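Local coordinates for protein SG7.AF (Anopheles freeborni, PDB 6XL7) that inhibits the alternative pathway of host complement as a mosquito salivary protein, blocking the activated C3 convertase C3bBb, at residues Phe17-Thr20 against Tyr25-Ser28. Sequence-based numbering, arbitrary orientation.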
ATOM      1  N   PHE A  17       9.816  -3.296  -0.062  1.00 22.38           N
ATOM      2  CA  PHE A  17      10.330  -2.465  -1.135  1.00 18.04           C
ATOM      3  C   PHE A  17      11.725  -2.951  -1.496  1.00 24.13           C
ATOM      4  O   PHE A  17      12.524  -3.276  -0.612  1.00 27.87           O
ATOM      5  CB  PHE A  17      10.391  -1.006  -0.685  1.00 21.75           C
ATOM      6  CG  PHE A  17       9.046  -0.429  -0.343  1.00 19.77           C
ATOM      7  CD1 PHE A  17       8.521  -0.562   0.929  1.00 22.74           C
ATOM      8  CD2 PHE A  17       8.298   0.238  -1.299  1.00 17.44           C
ATOM      9  CE1 PHE A  17       7.284  -0.035   1.244  1.00 22.45           C
ATOM     10  CE2 PHE A  17       7.058   0.765  -0.989  1.00 18.56           C
ATOM     11  CZ  PHE A  17       6.547   0.629   0.278  1.00 19.51           C
ATOM     12  N   ASP A  18      12.007  -3.022  -2.795  1.00 23.26           N
ATOM     13  CA  ASP A  18      13.305  -3.485  -3.282  1.00 22.55           C
ATOM     14  C   ASP A  18      14.267  -2.304  -3.261  1.00 23.47           C
ATOM     15  O   ASP A  18      14.240  -1.449  -4.148  1.00 22.19           O
ATOM     16  CB  ASP A  18      13.159  -4.080  -4.679  1.00 21.93           C
ATOM     17  CG  ASP A  18      14.471  -4.642  -5.235  1.00 23.83           C
ATOM     18  OD1 ASP A  18      15.542  -4.425  -4.634  1.00 26.12           O
ATOM     19  OD2 ASP A  18      14.426  -5.309  -6.288  1.00 27.48           O
ATOM     20  N   GLU A  19      15.147  -2.274  -2.252  1.00 26.40           N
ATOM     21  CA  GLU A  19      16.039  -1.142  -2.032  1.00 23.50           C
ATOM     22  C   GLU A  19      17.116  -1.001  -3.098  1.00 26.33           C
ATOM     23  O   GLU A  19      17.832   0.006  -3.095  1.00 30.02           O
ATOM     24  CB  GLU A  19      16.691  -1.242  -0.651  1.00 27.53           C
ATOM     25  CG  GLU A  19      15.734  -0.974   0.502  1.00 31.71           C
ATOM     26  CD  GLU A  19      15.217   0.452   0.514  1.00 33.98           C
ATOM     27  OE1 GLU A  19      14.009   0.644   0.754  1.00 35.71           O
ATOM     28  OE2 GLU A  19      16.019   1.383   0.282  1.00 39.38           O
ATOM     29  N   THR A  20      17.258  -1.967  -4.005  1.00 25.13           N
ATOM     30  CA  THR A  20      18.179  -1.792  -5.120  1.00 23.88           C
ATOM     31  C   THR A  20      17.604  -0.915  -6.230  1.00 23.62           C
ATOM     32  O   THR A  20      18.350  -0.520  -7.136  1.00 23.96           O
ATOM     33  CB  THR A  20      18.629  -3.143  -5.690  1.00 26.23           C
ATOM     34  OG1 THR A  20      17.533  -3.779  -6.360  1.00 29.50           O
ATOM     35  CG2 THR A  20      19.147  -4.058  -4.579  1.00 26.44           C
ATOM     36  N   TYR A  25      12.243   6.515  -7.560  1.00 16.03           N
ATOM     37  CA  TYR A  25      11.086   5.630  -7.582  1.00 14.01           C
ATOM     38  C   TYR A  25      10.693   5.203  -6.169  1.00 14.55           C
ATOM     39  O   TYR A  25       9.509   5.230  -5.809  1.00 13.32           O
ATOM     40  CB  TYR A  25      11.351   4.416  -8.488  1.00 14.22           C
ATOM     41  CG  TYR A  25      10.506   3.243  -8.069  1.00 12.05           C
ATOM     42  CD1 TYR A  25       9.184   3.126  -8.488  1.00 11.36           C
ATOM     43  CD2 TYR A  25      11.008   2.283  -7.195  1.00 13.80           C
ATOM     44  CE1 TYR A  25       8.391   2.072  -8.048  1.00 12.05           C
ATOM     45  CE2 TYR A  25      10.219   1.239  -6.749  1.00 12.93           C
ATOM     46  CZ  TYR A  25       8.920   1.141  -7.186  1.00 11.96           C
ATOM     47  OH  TYR A  25       8.122   0.105  -6.760  1.00 13.62           O
ATOM     48  N   LEU A  26      11.675   4.802  -5.353  1.00 14.80           N
ATOM     49  CA  LEU A  26      11.371   4.319  -4.008  1.00 15.21           C
ATOM     50  C   LEU A  26      10.652   5.377  -3.184  1.00 15.35           C
ATOM     51  O   LEU A  26       9.717   5.061  -2.436  1.00 16.28           O
ATOM     52  CB  LEU A  26      12.659   3.884  -3.309  1.00 18.17           C
ATOM     53  CG  LEU A  26      13.255   2.555  -3.762  1.00 20.01           C
ATOM     54  CD1 LEU A  26      14.643   2.397  -3.160  1.00 22.59           C
ATOM     55  CD2 LEU A  26      12.354   1.394  -3.341  1.00 19.78           C
ATOM     56  N   GLN A  27      11.079   6.637  -3.299  1.00 16.28           N
ATOM     57  CA  GLN A  27      10.427   7.708  -2.551  1.00 18.81           C
ATOM     58  C   GLN A  27       8.958   7.831  -2.930  1.00 16.57           C
ATOM     59  O   GLN A  27       8.093   7.972  -2.059  1.00 17.22           O
ATOM     60  CB  GLN A  27      11.173   9.027  -2.761  1.00 22.26           C
ATOM     61  CG  GLN A  27      12.539   9.048  -2.096  1.00 29.80           C
ATOM     62  CD  GLN A  27      13.436  10.152  -2.619  1.00 42.55           C
ATOM     63  OE1 GLN A  27      12.994  11.034  -3.357  1.00 46.96           O
ATOM     64  NE2 GLN A  27      14.710  10.102  -2.242  1.00 40.09           N
ATOM     65  N   SER A  28       8.652   7.772  -4.223  1.00 14.93           N
ATOM     66  CA  SER A  28       7.257   7.858  -4.652  0.68 13.21           C
ATOM     67  C   SER A  28       6.482   6.607  -4.270  1.00 13.04           C
ATOM     68  O   SER A  28       5.320   6.694  -3.851  1.00 13.00           O
ATOM     69  CB  SER A  28       7.167   8.104  -6.162  0.68 13.36           C
ATOM     70  OG  SER A  28       7.402   9.467  -6.460  0.68 16.20           O
TER
HETATM   71  O   HOH W   1       9.650  -1.642  -4.639  1.00  6.24           O
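L26, on the first turn of helix 23-46, packs under the loop that links helix 2-13 to helix 23-46, a helix-loop-helix turn in this mainly helical Aegyptin-type C-terminal domain. The tight part of the contact is its forked end. CD2 of L26 lies 3.5 Å from the backbone O of D18. The same methyl is 4.1 Å from CB of F17, while CD1 of L26 packs 4.0 Å from CA of E19. With CG of L26 anti to the carbonyl carbon (chi1 -75°), CG is set toward the loop, and the fork there spreads CD1 to E19 and CD2 to D18 and F17. F17 offers L26 its CB; its side chain also touches A29, K30 and V33 of the same helix and K70 of helix 56-77.

The exposed side is looser. The carboxylate of E19 swings back past L26, OE2 of E19 standing 3.8 Å from CD1 of L26; its chain is bent at chi2 (-65°), and OE1 makes a salt bridge with K30, one turn farther along the helix. No direct hydrogen bond joins the segments. On the buried, bundle side a water accepts from N of D18 and lies in the ring plane of Y25 at its edge, 3.1 Å from OH of Y25, tying the loop to a tyrosine packed among F73, Y74 and L92. Beyond L26 the loop bends in an Asx turn: T20 N and, at 2.7 Å, T20 OG1 both meet D18 OD1 from the same face of its carboxylate, 39° out of the plane.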